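Probable methyltransferase (PDB 3KTY) probably transfers a methyl group from S-adenosyl-L-methionine to RNA, as other members of the TrmH family of SPOUT methyltransferases do, this chain being its methyltransferase domain. Local coordinates at residues S9-I14 with R111-T116; G25-A30 with G37-V42; E54-A59 with D64-A69; D73-A78 with I137-R142; C100-A105 with Q162-E167. All coordinates share one frame; numbering follows the deposited sequence. Where two conformers were deposited one is given.

Overall arrangement
The contacts are arranged around one parallel sheet, in which strand 11-16 lies between 39-42 and 121-125. Interactions 1 and 2 share that sheet directly: Phe13 O and Val40 N stand 2.9 Å apart in a probable hydrogen bond. Interaction 3, a pairing of helices, builds on the flank of interaction 2, their centres about 7 Å apart, with Arg68 NH2 reaching Gly37 O at 3.1 Å. Interaction 4 meets interaction 1 where Ile14 CD1 touches Ala78 CB. Interaction 5, with its centre about 23 Å from that of interaction 3 across the middle of the chain, shares helix 102-115 with interaction 1 and faces the second subunit. No ligand marks the S-adenosylmethionine site here.

Interaction 1 (S9-I14 with R111-T116); sequences SRVRFI and RHLDDT
Arg10 reaches from the entry of strand 11-16 to the end of helix 102-115, sliding past Leu113, which runs the opposite way. Its CB already points toward the helix; from CG the chain runs on to a bend at chi3 (62°), which turns the guanidinium onto the helix end. Arg10 NE lies 3.9 Å from Leu113 CD2 and also donates to Gly119 O. Beyond CZ, Arg10 NH1 donates to two carbonyls: Thr116 O at 3.0 Å, from above that carbonyl's plane, and Leu113 O at 3.1 Å, a weak bond bent to 127°. Leu113 CB lies over one face of the guanidinium, offset toward its rim. Deeper in, Val11 CG2 meets Leu113 CD1 at 3.8 Å, the two side chains crossing at about a right angle. Thr116 OG1 turns back to His112 O, the carbonyl that Thr116 N also uses from the opposite face. The cation thus gathers carbonyls at the C-terminal end of a helix, where the helix dipole would probably favour its positive charge.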
# COMPACT_ATOMS: atom_id res chain seq x y z
N SER A 9 -5.89 -17.27 7.68
CA SER A 9 -5.31 -18.40 6.92
C SER A 9 -6.20 -18.79 5.76
O SER A 9 -5.81 -19.57 4.90
CB SER A 9 -5.09 -19.59 7.83
OG SER A 9 -6.35 -20.10 8.25
N ARG A 10 -7.40 -18.22 5.72
CA ARG A 10 -8.42 -18.58 4.73
C ARG A 10 -8.48 -17.63 3.56
O ARG A 10 -9.41 -17.69 2.73
CB ARG A 10 -9.78 -18.67 5.42
CG ARG A 10 -9.86 -19.84 6.38
CD ARG A 10 -11.05 -19.64 7.27
NE ARG A 10 -12.29 -19.62 6.52
CZ ARG A 10 -13.47 -19.36 7.07
NH1 ARG A 10 -14.57 -19.36 6.32
NH2 ARG A 10 -13.54 -19.09 8.37
N VAL A 11 -7.48 -16.75 3.51
CA VAL A 11 -7.30 -15.87 2.38
C VAL A 11 -6.04 -16.23 1.60
O VAL A 11 -4.97 -16.42 2.19
CB VAL A 11 -7.23 -14.35 2.85
CG1 VAL A 11 -6.86 -13.47 1.68
CG2 VAL A 11 -8.59 -13.90 3.47
N ARG A 12 -6.15 -16.25 0.28
CA ARG A 12 -5.00 -16.58 -0.58
C ARG A 12 -4.75 -15.56 -1.63
O ARG A 12 -5.71 -15.06 -2.22
CB ARG A 12 -5.28 -17.88 -1.33
CG ARG A 12 -5.01 -19.01 -0.46
CD ARG A 12 -6.16 -19.89 -0.48
NE ARG A 12 -5.83 -21.02 -1.28
CZ ARG A 12 -5.77 -22.26 -0.83
NH1 ARG A 12 -6.03 -22.55 0.43
NH2 ARG A 12 -5.45 -23.19 -1.67
N PHE A 13 -3.48 -15.31 -1.92
CA PHE A 13 -3.09 -14.37 -2.99
C PHE A 13 -2.38 -15.09 -4.11
O PHE A 13 -1.33 -15.70 -3.93
CB PHE A 13 -2.20 -13.24 -2.44
CG PHE A 13 -2.83 -12.48 -1.31
CD1 PHE A 13 -3.42 -11.25 -1.52
CD2 PHE A 13 -2.87 -13.02 -0.04
CE1 PHE A 13 -4.03 -10.56 -0.49
CE2 PHE A 13 -3.45 -12.34 1.00
CZ PHE A 13 -4.04 -11.11 0.78
N ILE A 14 -2.97 -14.99 -5.29
CA ILE A 14 -2.52 -15.69 -6.46
C ILE A 14 -1.92 -14.79 -7.52
O ILE A 14 -2.61 -13.97 -8.11
CB ILE A 14 -3.68 -16.53 -7.04
CG1 ILE A 14 -4.25 -17.39 -5.92
CG2 ILE A 14 -3.15 -17.41 -8.22
CD1 ILE A 14 -5.36 -18.33 -6.35
N ARG A 111 -17.75 -11.09 4.82
CA ARG A 111 -19.07 -11.68 4.88
C ARG A 111 -18.98 -13.17 4.52
O ARG A 111 -19.49 -14.04 5.23
CB ARG A 111 -19.97 -10.96 3.86
CG ARG A 111 -21.36 -10.60 4.35
CD ARG A 111 -21.93 -9.42 3.53
NE ARG A 111 -21.20 -8.18 3.79
CZ ARG A 111 -20.97 -7.23 2.89
NH1 ARG A 111 -20.28 -6.13 3.22
NH2 ARG A 111 -21.43 -7.38 1.64
N HIS A 112 -18.30 -13.47 3.42
CA HIS A 112 -18.10 -14.83 2.99
C HIS A 112 -17.39 -15.65 4.06
O HIS A 112 -17.83 -16.73 4.40
CB HIS A 112 -17.35 -14.87 1.67
CG HIS A 112 -17.27 -16.24 1.06
ND1 HIS A 112 -18.35 -16.83 0.44
CD2 HIS A 112 -16.25 -17.13 0.97
CE1 HIS A 112 -18.00 -18.03 0.00
NE2 HIS A 112 -16.73 -18.24 0.33
N LEU A 113 -16.30 -15.15 4.61
CA LEU A 113 -15.60 -15.93 5.62
C LEU A 113 -16.39 -16.12 6.90
O LEU A 113 -16.19 -17.11 7.64
CB LEU A 113 -14.24 -15.33 5.93
CG LEU A 113 -13.32 -15.30 4.71
CD1 LEU A 113 -11.95 -14.80 5.10
CD2 LEU A 113 -13.23 -16.69 4.07
N ASP A 114 -17.30 -15.19 7.17
CA ASP A 114 -18.12 -15.27 8.35
C ASP A 114 -19.31 -16.16 8.10
O ASP A 114 -19.78 -16.81 9.02
CB ASP A 114 -18.59 -13.88 8.79
CG ASP A 114 -17.56 -13.14 9.63
OD1 ASP A 114 -16.54 -13.74 10.03
OD2 ASP A 114 -17.78 -11.94 9.89
N ASP A 115 -19.82 -16.17 6.87
CA ASP A 115 -21.04 -16.92 6.55
C ASP A 115 -20.82 -18.40 6.17
O ASP A 115 -21.77 -19.15 6.13
CB ASP A 115 -21.84 -16.22 5.44
CG ASP A 115 -22.46 -14.91 5.91
OD1 ASP A 115 -22.45 -14.65 7.12
OD2 ASP A 115 -22.97 -14.15 5.05
N THR A 116 -19.58 -18.80 5.89
CA THR A 116 -19.27 -20.19 5.55
C THR A 116 -18.28 -20.77 6.55
O THR A 116 -17.40 -20.08 7.05
CB THR A 116 -18.64 -20.36 4.13
OG1 THR A 116 -17.41 -19.64 4.08
CG2 THR A 116 -19.55 -19.86 3.03

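Interaction 2 (G25-A30 with G37-V42); sequences GSAARA and GELVLV
Leu39 packs against Ala27 and Ala28 inside a beta-alpha-beta unit, in which strand 11-16 leads through helix 21-33 to the parallel neighbouring strand 39-42. The contact is small and wholly apolar, burying 95 Å² over both sides, and the nearest CA atoms, Ala28 CA and Leu39 CA, are 6.8 Å apart. Two alanines one after the other present a low surface, on which Leu39 rests. That leucine holds CG anti to its own backbone N (chi1 176°), which carries the fork up from the strand to the helix, and the two methyls divide the work, one for each alanine. The inner side is buried and apolar: Ala27 also touches Met15 of strand 11-16 and Leu161 of helix 157-172, and the leucine's strand is bonded through its backbone to Ala70. The outer turn of the helix is different. Ser26 is partly exposed, its OG bonded back to Gly22 O, and the poorly ordered Arg29, also partly exposed, extends to the second subunit, where NH1 bonds to Gln159 OE1 of that chain. Even on the buried side the methyls touch only lightly, with Ala27 CB 4.3 Å from Leu39 CD1 and Ala28 CB 4.3 Å from Leu39 CD2.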
# COMPACT_ATOMS: atom_id res chain seq x y z
N GLY A 25 9.37 -12.25 -4.03
CA GLY A 25 9.81 -11.96 -2.68
C GLY A 25 9.09 -10.77 -2.04
O GLY A 25 8.67 -10.82 -0.89
N SER A 26 8.94 -9.68 -2.79
CA SER A 26 8.26 -8.49 -2.27
C SER A 26 6.83 -8.82 -1.95
O SER A 26 6.27 -8.35 -0.95
CB SER A 26 8.31 -7.36 -3.31
OG SER A 26 9.65 -6.96 -3.52
N ALA A 27 6.24 -9.63 -2.83
CA ALA A 27 4.90 -10.16 -2.66
C ALA A 27 4.75 -10.87 -1.32
O ALA A 27 3.77 -10.66 -0.60
CB ALA A 27 4.52 -11.13 -3.86
N ALA A 28 5.72 -11.70 -0.97
CA ALA A 28 5.60 -12.47 0.26
C ALA A 28 5.67 -11.59 1.49
O ALA A 28 4.95 -11.82 2.47
CB ALA A 28 6.72 -13.55 0.32
N ARG A 29 6.55 -10.58 1.42
CA ARG A 29 6.79 -9.65 2.52
C ARG A 29 5.57 -8.77 2.64
O ARG A 29 4.99 -8.62 3.72
CB ARG A 29 8.07 -8.82 2.28
CG ARG A 29 8.50 -8.03 3.50
CD ARG A 29 9.68 -7.06 3.28
NE ARG A 29 9.29 -5.69 3.65
CZ ARG A 29 9.07 -5.27 4.90
NH1 ARG A 29 8.69 -4.02 5.12
NH2 ARG A 29 9.23 -6.09 5.94
N ALA A 30 5.18 -8.18 1.53
CA ALA A 30 3.90 -7.45 1.52
C ALA A 30 2.78 -8.19 2.27
O ALA A 30 2.19 -7.65 3.19
CB ALA A 30 3.46 -7.16 0.09
N GLY A 37 -0.33 -15.41 5.22
CA GLY A 37 0.78 -16.29 4.97
C GLY A 37 0.72 -17.12 3.71
O GLY A 37 1.62 -17.92 3.46
N GLU A 38 -0.35 -16.94 2.92
CA GLU A 38 -0.67 -17.83 1.80
C GLU A 38 -0.47 -17.22 0.42
O GLU A 38 -1.32 -16.49 -0.10
CB GLU A 38 -2.11 -18.34 1.92
CG GLU A 38 -2.24 -19.83 1.87
CD GLU A 38 -1.67 -20.48 3.11
OE1 GLU A 38 -2.23 -20.23 4.20
OE2 GLU A 38 -0.67 -21.22 2.98
N LEU A 39 0.65 -17.57 -0.19
CA LEU A 39 0.97 -17.06 -1.51
C LEU A 39 1.05 -18.21 -2.53
O LEU A 39 1.69 -19.21 -2.30
CB LEU A 39 2.31 -16.34 -1.48
CG LEU A 39 2.86 -15.83 -2.82
CD1 LEU A 39 2.10 -14.62 -3.34
CD2 LEU A 39 4.31 -15.47 -2.64
N VAL A 40 0.40 -18.00 -3.67
CA VAL A 40 0.31 -18.97 -4.71
C VAL A 40 0.77 -18.38 -6.03
O VAL A 40 0.36 -17.29 -6.42
CB VAL A 40 -1.17 -19.47 -4.87
CG1 VAL A 40 -1.23 -20.54 -5.97
CG2 VAL A 40 -1.69 -20.05 -3.57
N LEU A 41 1.61 -19.11 -6.73
CA LEU A 41 2.06 -18.71 -8.06
C LEU A 41 1.48 -19.63 -9.14
O LEU A 41 1.52 -20.84 -9.00
CB LEU A 41 3.55 -18.86 -8.14
CG LEU A 41 4.45 -18.07 -7.16
CD1 LEU A 41 5.84 -18.12 -7.69
CD2 LEU A 41 4.00 -16.63 -7.08
N VAL A 42 0.95 -19.05 -10.21
CA VAL A 42 0.49 -19.83 -11.35
C VAL A 42 1.38 -19.57 -12.58
O VAL A 42 1.58 -18.42 -12.98
CB VAL A 42 -0.97 -19.50 -11.70
CG1 VAL A 42 -1.34 -20.04 -13.09
CG2 VAL A 42 -1.91 -20.06 -10.62

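Interaction 3 (E54-A59 with D64-A69); sequences EAVALA and DVLERA
Leu66 drives one methyl, CD2, into the side of helix 53-59, where Ala55, Val56 and Ala59 receive it. The apolar contacts all converge on this atom. Ala59 CB lies 3.8 Å away from Leu66 CD2, Val56 CG2 stands at 4.1 Å from the same methyl, and Ala55 CB at 4.3 Å completes the set. With chi1 at -177°, the Leu66 chain extends away from its own backbone N, throwing the fork out toward the other helix, where it crosses the Val56 side chain at about a right angle. Backbone atoms supply a second kind of contact, for Leu66 CD2 also rests 3.8 Å from Val56 CA and close to the carbonyl oxygen of Ala55. Helices 53-59 and 63-67 are thereby paired as two consecutive short helices in the connection from strand 39-42 to strand 70-72 of the alpha/beta fold. Both lean on helix 21-33: 63-67 through Leu66 on Val24 and Val65 on Ala28, 53-59 through Leu58 on Ser26 and Glu54 on Pro21. A polar link ties 64-69 to the entry of strand 39-42, where Arg68 NH2 bonds to Gly37 O.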
# COMPACT_ATOMS: atom_id res chain seq x y z
N GLU A 54 17.15 -13.42 -5.77
CA GLU A 54 16.46 -12.13 -5.61
C GLU A 54 15.08 -12.21 -4.94
O GLU A 54 14.64 -11.25 -4.30
CB GLU A 54 16.40 -11.35 -6.93
CG GLU A 54 15.80 -12.10 -8.10
CD GLU A 54 15.98 -11.36 -9.42
OE1 GLU A 54 15.05 -10.63 -9.85
OE2 GLU A 54 17.08 -11.49 -10.02
N ALA A 55 14.39 -13.34 -5.08
CA ALA A 55 13.13 -13.48 -4.37
C ALA A 55 13.43 -13.57 -2.88
O ALA A 55 12.82 -12.87 -2.08
CB ALA A 55 12.36 -14.71 -4.82
N VAL A 56 14.38 -14.44 -2.54
CA VAL A 56 14.81 -14.58 -1.15
C VAL A 56 15.22 -13.22 -0.56
O VAL A 56 14.68 -12.80 0.47
CB VAL A 56 15.99 -15.55 -1.03
CG1 VAL A 56 16.72 -15.34 0.28
CG2 VAL A 56 15.51 -16.99 -1.17
N ALA A 57 16.17 -12.55 -1.21
CA ALA A 57 16.67 -11.23 -0.75
C ALA A 57 15.59 -10.16 -0.52
O ALA A 57 15.64 -9.43 0.46
CB ALA A 57 17.68 -10.73 -1.72
N LEU A 58 14.61 -10.07 -1.42
CA LEU A 58 13.48 -9.16 -1.23
C LEU A 58 12.40 -9.68 -0.27
O LEU A 58 11.44 -8.98 0.03
CB LEU A 58 12.82 -8.79 -2.56
CG LEU A 58 13.65 -7.83 -3.43
CD1 LEU A 58 12.72 -7.04 -4.32
CD2 LEU A 58 14.48 -6.90 -2.58
N ALA A 59 12.57 -10.89 0.22
CA ALA A 59 11.57 -11.44 1.13
C ALA A 59 11.93 -11.29 2.60
O ALA A 59 11.10 -11.55 3.45
CB ALA A 59 11.31 -12.90 0.81
N ASP A 64 9.64 -17.68 5.27
CA ASP A 64 8.68 -18.74 5.50
C ASP A 64 7.46 -18.70 4.55
O ASP A 64 7.03 -19.72 4.07
CB ASP A 64 8.21 -18.70 6.97
CG ASP A 64 7.47 -17.39 7.34
OD1 ASP A 64 6.78 -17.38 8.40
OD2 ASP A 64 7.58 -16.40 6.57
N VAL A 65 6.91 -17.52 4.31
CA VAL A 65 5.75 -17.41 3.44
C VAL A 65 6.20 -17.83 2.05
O VAL A 65 5.45 -18.49 1.29
CB VAL A 65 5.20 -15.95 3.42
CG1 VAL A 65 4.27 -15.69 2.24
CG2 VAL A 65 4.49 -15.66 4.71
N LEU A 66 7.43 -17.45 1.75
CA LEU A 66 8.05 -17.63 0.46
C LEU A 66 8.36 -19.10 0.19
O LEU A 66 8.14 -19.58 -0.89
CB LEU A 66 9.35 -16.85 0.41
CG LEU A 66 10.02 -16.95 -0.95
CD1 LEU A 66 9.16 -16.34 -2.07
CD2 LEU A 66 11.43 -16.31 -0.90
N GLU A 67 8.88 -19.79 1.20
CA GLU A 67 9.14 -21.22 1.11
C GLU A 67 7.85 -21.98 0.86
O GLU A 67 7.75 -22.72 -0.10
CB GLU A 67 9.76 -21.73 2.40
CG GLU A 67 11.25 -21.58 2.47
CD GLU A 67 11.75 -21.51 3.91
OE1 GLU A 67 10.92 -21.34 4.83
OE2 GLU A 67 12.99 -21.62 4.11
N ARG A 68 6.86 -21.77 1.73
CA ARG A 68 5.59 -22.48 1.66
C ARG A 68 4.72 -22.17 0.45
O ARG A 68 3.68 -22.79 0.29
CB ARG A 68 4.76 -22.23 2.93
CG ARG A 68 5.40 -22.82 4.20
CD ARG A 68 4.51 -22.61 5.44
NE ARG A 68 4.41 -21.20 5.85
CZ ARG A 68 3.45 -20.33 5.50
NH1 ARG A 68 3.51 -19.09 5.96
NH2 ARG A 68 2.44 -20.68 4.70
N ALA A 69 5.09 -21.18 -0.36
CA ALA A 69 4.28 -20.80 -1.52
C ALA A 69 4.06 -21.98 -2.47
O ALA A 69 4.99 -22.68 -2.84
CB ALA A 69 4.93 -19.67 -2.26

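Interaction 4 (D73-A78 with I137-R142); sequences DTLEEA and IELCHR
Leu139 meets Leu75 and Glu76 across a partly buried seam, made by its CD1 methyl. In sequence order 137-142 starts at Ile137, whose CB points away from 73-78; the side chain rests instead on Arg91 and Leu132 in neighbouring loops. Leu139 then turns toward helix 75-79, its chain extended beyond CG. Its CD1 sits 4.1 Å from Leu75 CB and equally far from Leu75 CD2, the two leucines sliding past each other in opposite directions. Glu76 comes in at about a right angle: its chain bends at chi2 (92°), laying the carboxylate beside the same methyl, with Glu76 CD 3.7 Å from Leu139 CD1. This is van der Waals contact with a carboxylate on the exposed side. Here segment 137-142 packs on the start of helix 75-79, a helix that covers strands 39-42 and 70-72 of the parallel sheet through Ala78. Thr74 N-caps it, OG1 accepting from Glu77 N at 3.1 Å in a nearly straight bond (167°), which fixes the first turn that presents Leu75 and Glu76. After Leu139, Cys140 N bonds back to Ile137 O at 2.9 Å, and the cysteine side chain touches Ala87. His141 and Arg142 carry the chain into the sheet by backbone bonds to Ala85 of strand 84-89.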
# COMPACT_ATOMS: atom_id res chain seq x y z
N ASP A 73 0.71 -24.94 -12.50
CA ASP A 73 0.80 -24.52 -13.88
C ASP A 73 -0.47 -23.84 -14.35
O ASP A 73 -0.46 -23.11 -15.35
CB ASP A 73 1.06 -25.73 -14.78
CG ASP A 73 2.46 -26.34 -14.58
OD1 ASP A 73 3.35 -25.67 -14.02
OD2 ASP A 73 2.66 -27.51 -14.99
N THR A 74 -1.57 -24.05 -13.64
CA THR A 74 -2.83 -23.52 -14.12
C THR A 74 -3.62 -22.80 -13.02
O THR A 74 -3.48 -23.10 -11.84
CB THR A 74 -3.70 -24.67 -14.66
OG1 THR A 74 -4.23 -25.42 -13.55
CG2 THR A 74 -2.90 -25.60 -15.64
N LEU A 75 -4.50 -21.89 -13.44
CA LEU A 75 -5.27 -21.11 -12.48
C LEU A 75 -6.39 -22.03 -11.94
O LEU A 75 -6.77 -22.00 -10.76
CB LEU A 75 -5.79 -19.82 -13.13
CG LEU A 75 -6.57 -18.83 -12.22
CD1 LEU A 75 -5.80 -18.34 -10.98
CD2 LEU A 75 -7.09 -17.63 -12.99
N GLU A 76 -6.88 -22.88 -12.81
CA GLU A 76 -7.82 -23.92 -12.39
C GLU A 76 -7.36 -24.65 -11.13
O GLU A 76 -8.10 -24.73 -10.16
CB GLU A 76 -8.08 -24.92 -13.53
CG GLU A 76 -8.94 -24.35 -14.66
CD GLU A 76 -8.15 -23.70 -15.79
OE1 GLU A 76 -6.96 -23.37 -15.60
OE2 GLU A 76 -8.73 -23.52 -16.89
N GLU A 77 -6.15 -25.21 -11.16
CA GLU A 77 -5.57 -25.84 -9.98
C GLU A 77 -5.58 -24.92 -8.73
O GLU A 77 -6.00 -25.32 -7.62
CB GLU A 77 -4.15 -26.28 -10.27
CG GLU A 77 -3.54 -27.15 -9.15
CD GLU A 77 -4.22 -28.56 -9.05
OE1 GLU A 77 -5.10 -28.90 -9.89
OE2 GLU A 77 -3.86 -29.35 -8.15
N ALA A 78 -5.13 -23.67 -8.93
CA ALA A 78 -5.06 -22.68 -7.83
C ALA A 78 -6.45 -22.31 -7.26
O ALA A 78 -6.62 -22.09 -6.06
CB ALA A 78 -4.27 -21.46 -8.24
N ILE A 137 -9.77 -14.35 -16.08
CA ILE A 137 -10.81 -13.56 -15.46
C ILE A 137 -12.14 -14.30 -15.39
O ILE A 137 -12.79 -14.30 -14.35
CB ILE A 137 -10.96 -12.23 -16.18
CG1 ILE A 137 -9.71 -11.38 -15.93
CG2 ILE A 137 -12.23 -11.51 -15.72
CD1 ILE A 137 -9.66 -10.08 -16.71
N GLU A 138 -12.54 -14.96 -16.46
CA GLU A 138 -13.81 -15.70 -16.45
C GLU A 138 -13.87 -16.79 -15.38
O GLU A 138 -14.96 -17.16 -14.94
CB GLU A 138 -14.20 -16.28 -17.83
CG GLU A 138 -15.72 -16.57 -17.92
CD GLU A 138 -16.18 -17.29 -19.20
OE1 GLU A 138 -15.36 -17.55 -20.11
OE2 GLU A 138 -17.40 -17.59 -19.30
N LEU A 139 -12.70 -17.27 -14.95
CA LEU A 139 -12.63 -18.29 -13.91
C LEU A 139 -12.91 -17.75 -12.50
O LEU A 139 -13.11 -18.52 -11.57
CB LEU A 139 -11.26 -18.95 -13.92
CG LEU A 139 -10.86 -19.81 -15.13
CD1 LEU A 139 -9.45 -20.39 -14.96
CD2 LEU A 139 -11.88 -20.94 -15.39
N CYS A 140 -12.91 -16.44 -12.33
CA CYS A 140 -13.12 -15.86 -10.98
C CYS A 140 -14.58 -15.51 -10.72
O CYS A 140 -15.37 -15.38 -11.65
CB CYS A 140 -12.25 -14.63 -10.78
SG CYS A 140 -10.51 -14.95 -11.00
N HIS A 141 -14.94 -15.35 -9.46
CA HIS A 141 -16.34 -15.03 -9.16
C HIS A 141 -16.63 -13.58 -9.47
O HIS A 141 -17.68 -13.26 -10.02
CB HIS A 141 -16.68 -15.37 -7.71
CG HIS A 141 -16.48 -16.82 -7.39
ND1 HIS A 141 -15.28 -17.33 -6.96
CD2 HIS A 141 -17.34 -17.87 -7.46
CE1 HIS A 141 -15.40 -18.63 -6.77
NE2 HIS A 141 -16.64 -18.98 -7.06
N ARG A 142 -15.68 -12.71 -9.15
CA ARG A 142 -15.86 -11.28 -9.34
C ARG A 142 -14.62 -10.62 -9.89
O ARG A 142 -13.49 -11.15 -9.74
CB ARG A 142 -16.18 -10.62 -8.02
CG ARG A 142 -17.45 -11.11 -7.40
CD ARG A 142 -18.64 -10.40 -7.99
NE ARG A 142 -19.62 -10.23 -6.95
CZ ARG A 142 -20.02 -9.07 -6.46
NH1 ARG A 142 -20.92 -9.06 -5.49
NH2 ARG A 142 -19.55 -7.92 -6.93

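Interaction 5 (C100-A105 with Q162-E167); sequences CDIREA and QLAAWE
Glu167 and Arg103 face each other because both side chains bend, Glu167 at chi2 (-68°) and Arg103 at chi2 and chi3. The guanidinium and carboxylate end 26° from coplanar. Arg103 NH2 donates to the syn lone pair of Glu167 OE2 at 3.3 Å, in the guanidinium plane, and Arg103 NE adds weak bonds to both oxygens, the shorter being to Glu167 OE1 at 3.2 Å. Ile102 packs alongside the aliphatic part of Glu167, its CG1 3.9 Å from Glu167 CG and its CD1 4.0 Å from Ala164 CB. Both charged groups have further partners on the second subunit: Arg103 NH2 also forms a salt bridge with Glu167 OE1 of that chain, while the buried carboxylate receives Trp166 NE1 of that chain at OE2 and its Arg103 NH2 at OE1. Such donors would probably stabilise its negative charge. Asp101 and Glu104 start helix 102-115 with a capping box: Glu104 N donates to Asp101 OD1 at 2.8 Å, and in the conformer given Asp101 N returns a bond to Glu104 OE1. Helix 157-172 and the start of helix 102-115 thus form part of the dimer interface, with reciprocal Arg103-Glu167 pairs, in a protein of the SPOUT class, whose members typically work as dimers.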
# COMPACT_ATOMS: atom_id res chain seq x y z
N CYS A 100 -16.76 -3.70 -8.98
CA CYS A 100 -16.69 -3.36 -7.57
C CYS A 100 -15.23 -3.02 -7.22
O CYS A 100 -14.30 -3.53 -7.83
CB CYS A 100 -17.29 -4.46 -6.68
SG CYS A 100 -16.10 -5.65 -6.05
N ASP A 101 -15.04 -2.11 -6.28
CA ASP A 101 -13.70 -1.72 -5.92
C ASP A 101 -13.18 -2.57 -4.80
O ASP A 101 -13.93 -3.26 -4.11
CB ASP A 101 -13.61 -0.22 -5.57
CG ASP A 101 -14.40 0.18 -4.32
OD1 ASP A 101 -14.53 -0.60 -3.33
OD2 ASP A 101 -14.89 1.32 -4.32
N ILE A 102 -11.87 -2.50 -4.58
CA ILE A 102 -11.19 -3.34 -3.61
C ILE A 102 -11.79 -3.19 -2.22
O ILE A 102 -11.69 -4.09 -1.41
CB ILE A 102 -9.67 -3.02 -3.58
CG1 ILE A 102 -8.93 -4.00 -2.69
CG2 ILE A 102 -9.40 -1.56 -3.12
CD1 ILE A 102 -8.94 -5.40 -3.25
N ARG A 103 -12.40 -2.05 -1.93
CA ARG A 103 -12.99 -1.83 -0.61
C ARG A 103 -14.33 -2.61 -0.46
O ARG A 103 -14.55 -3.23 0.56
CB ARG A 103 -13.11 -0.33 -0.32
CG ARG A 103 -14.03 0.04 0.82
CD ARG A 103 -13.30 0.50 2.09
NE ARG A 103 -12.00 1.17 1.91
CZ ARG A 103 -11.72 2.41 2.32
NH1 ARG A 103 -12.67 3.15 2.89
NH2 ARG A 103 -10.49 2.89 2.18
N GLU A 104 -15.17 -2.55 -1.48
CA GLU A 104 -16.34 -3.43 -1.58
C GLU A 104 -15.94 -4.92 -1.56
O GLU A 104 -16.55 -5.75 -0.89
CB GLU A 104 -17.16 -3.06 -2.84
CG GLU A 104 -17.66 -1.60 -2.81
CD GLU A 104 -18.04 -1.01 -4.18
OE1 GLU A 104 -17.38 -1.32 -5.20
OE2 GLU A 104 -18.99 -0.21 -4.23
N ALA A 105 -14.87 -5.25 -2.27
CA ALA A 105 -14.48 -6.62 -2.40
C ALA A 105 -14.04 -7.15 -1.04
O ALA A 105 -14.45 -8.25 -0.61
CB ALA A 105 -13.43 -6.78 -3.49
N GLN A 162 -0.07 -5.10 -1.83
CA GLN A 162 -0.09 -4.52 -0.50
C GLN A 162 -1.45 -3.80 -0.24
O GLN A 162 -2.07 -3.97 0.83
CB GLN A 162 1.09 -3.57 -0.32
CG GLN A 162 1.42 -3.31 1.13
CD GLN A 162 2.57 -2.34 1.28
OE1 GLN A 162 3.05 -2.08 2.39
NE2 GLN A 162 3.04 -1.79 0.15
N LEU A 163 -1.92 -3.01 -1.22
CA LEU A 163 -3.21 -2.37 -1.07
C LEU A 163 -4.29 -3.43 -0.81
O LEU A 163 -5.05 -3.29 0.12
CB LEU A 163 -3.55 -1.48 -2.28
CG LEU A 163 -2.67 -0.27 -2.35
CD1 LEU A 163 -3.18 0.69 -3.37
CD2 LEU A 163 -2.59 0.37 -0.99
N ALA A 164 -4.37 -4.47 -1.63
CA ALA A 164 -5.39 -5.51 -1.44
C ALA A 164 -5.33 -6.16 -0.07
O ALA A 164 -6.34 -6.35 0.62
CB ALA A 164 -5.23 -6.57 -2.49
N ALA A 165 -4.12 -6.49 0.34
CA ALA A 165 -3.92 -7.12 1.60
C ALA A 165 -4.22 -6.16 2.75
O ALA A 165 -4.68 -6.59 3.80
CB ALA A 165 -2.48 -7.68 1.70
N TRP A 166 -3.95 -4.87 2.57
CA TRP A 166 -4.32 -3.90 3.60
C TRP A 166 -5.87 -3.84 3.73
O TRP A 166 -6.42 -4.00 4.81
CB TRP A 166 -3.63 -2.51 3.35
CG TRP A 166 -4.39 -1.44 3.91
CD1 TRP A 166 -5.16 -0.56 3.23
CD2 TRP A 166 -4.59 -1.16 5.30
NE1 TRP A 166 -5.81 0.28 4.10
CE2 TRP A 166 -5.48 -0.07 5.39
CE3 TRP A 166 -4.10 -1.74 6.49
CZ2 TRP A 166 -5.91 0.46 6.60
CZ3 TRP A 166 -4.51 -1.20 7.70
CH2 TRP A 166 -5.40 -0.12 7.75
N GLU A 167 -6.57 -3.68 2.62
CA GLU A 167 -8.05 -3.70 2.63
C GLU A 167 -8.65 -4.93 3.28
O GLU A 167 -9.58 -4.85 4.10
CB GLU A 167 -8.54 -3.60 1.19
CG GLU A 167 -8.35 -2.12 0.64
CD GLU A 167 -9.26 -1.07 1.32
OE1 GLU A 167 -10.25 -1.45 1.97
OE2 GLU A 167 -8.98 0.14 1.20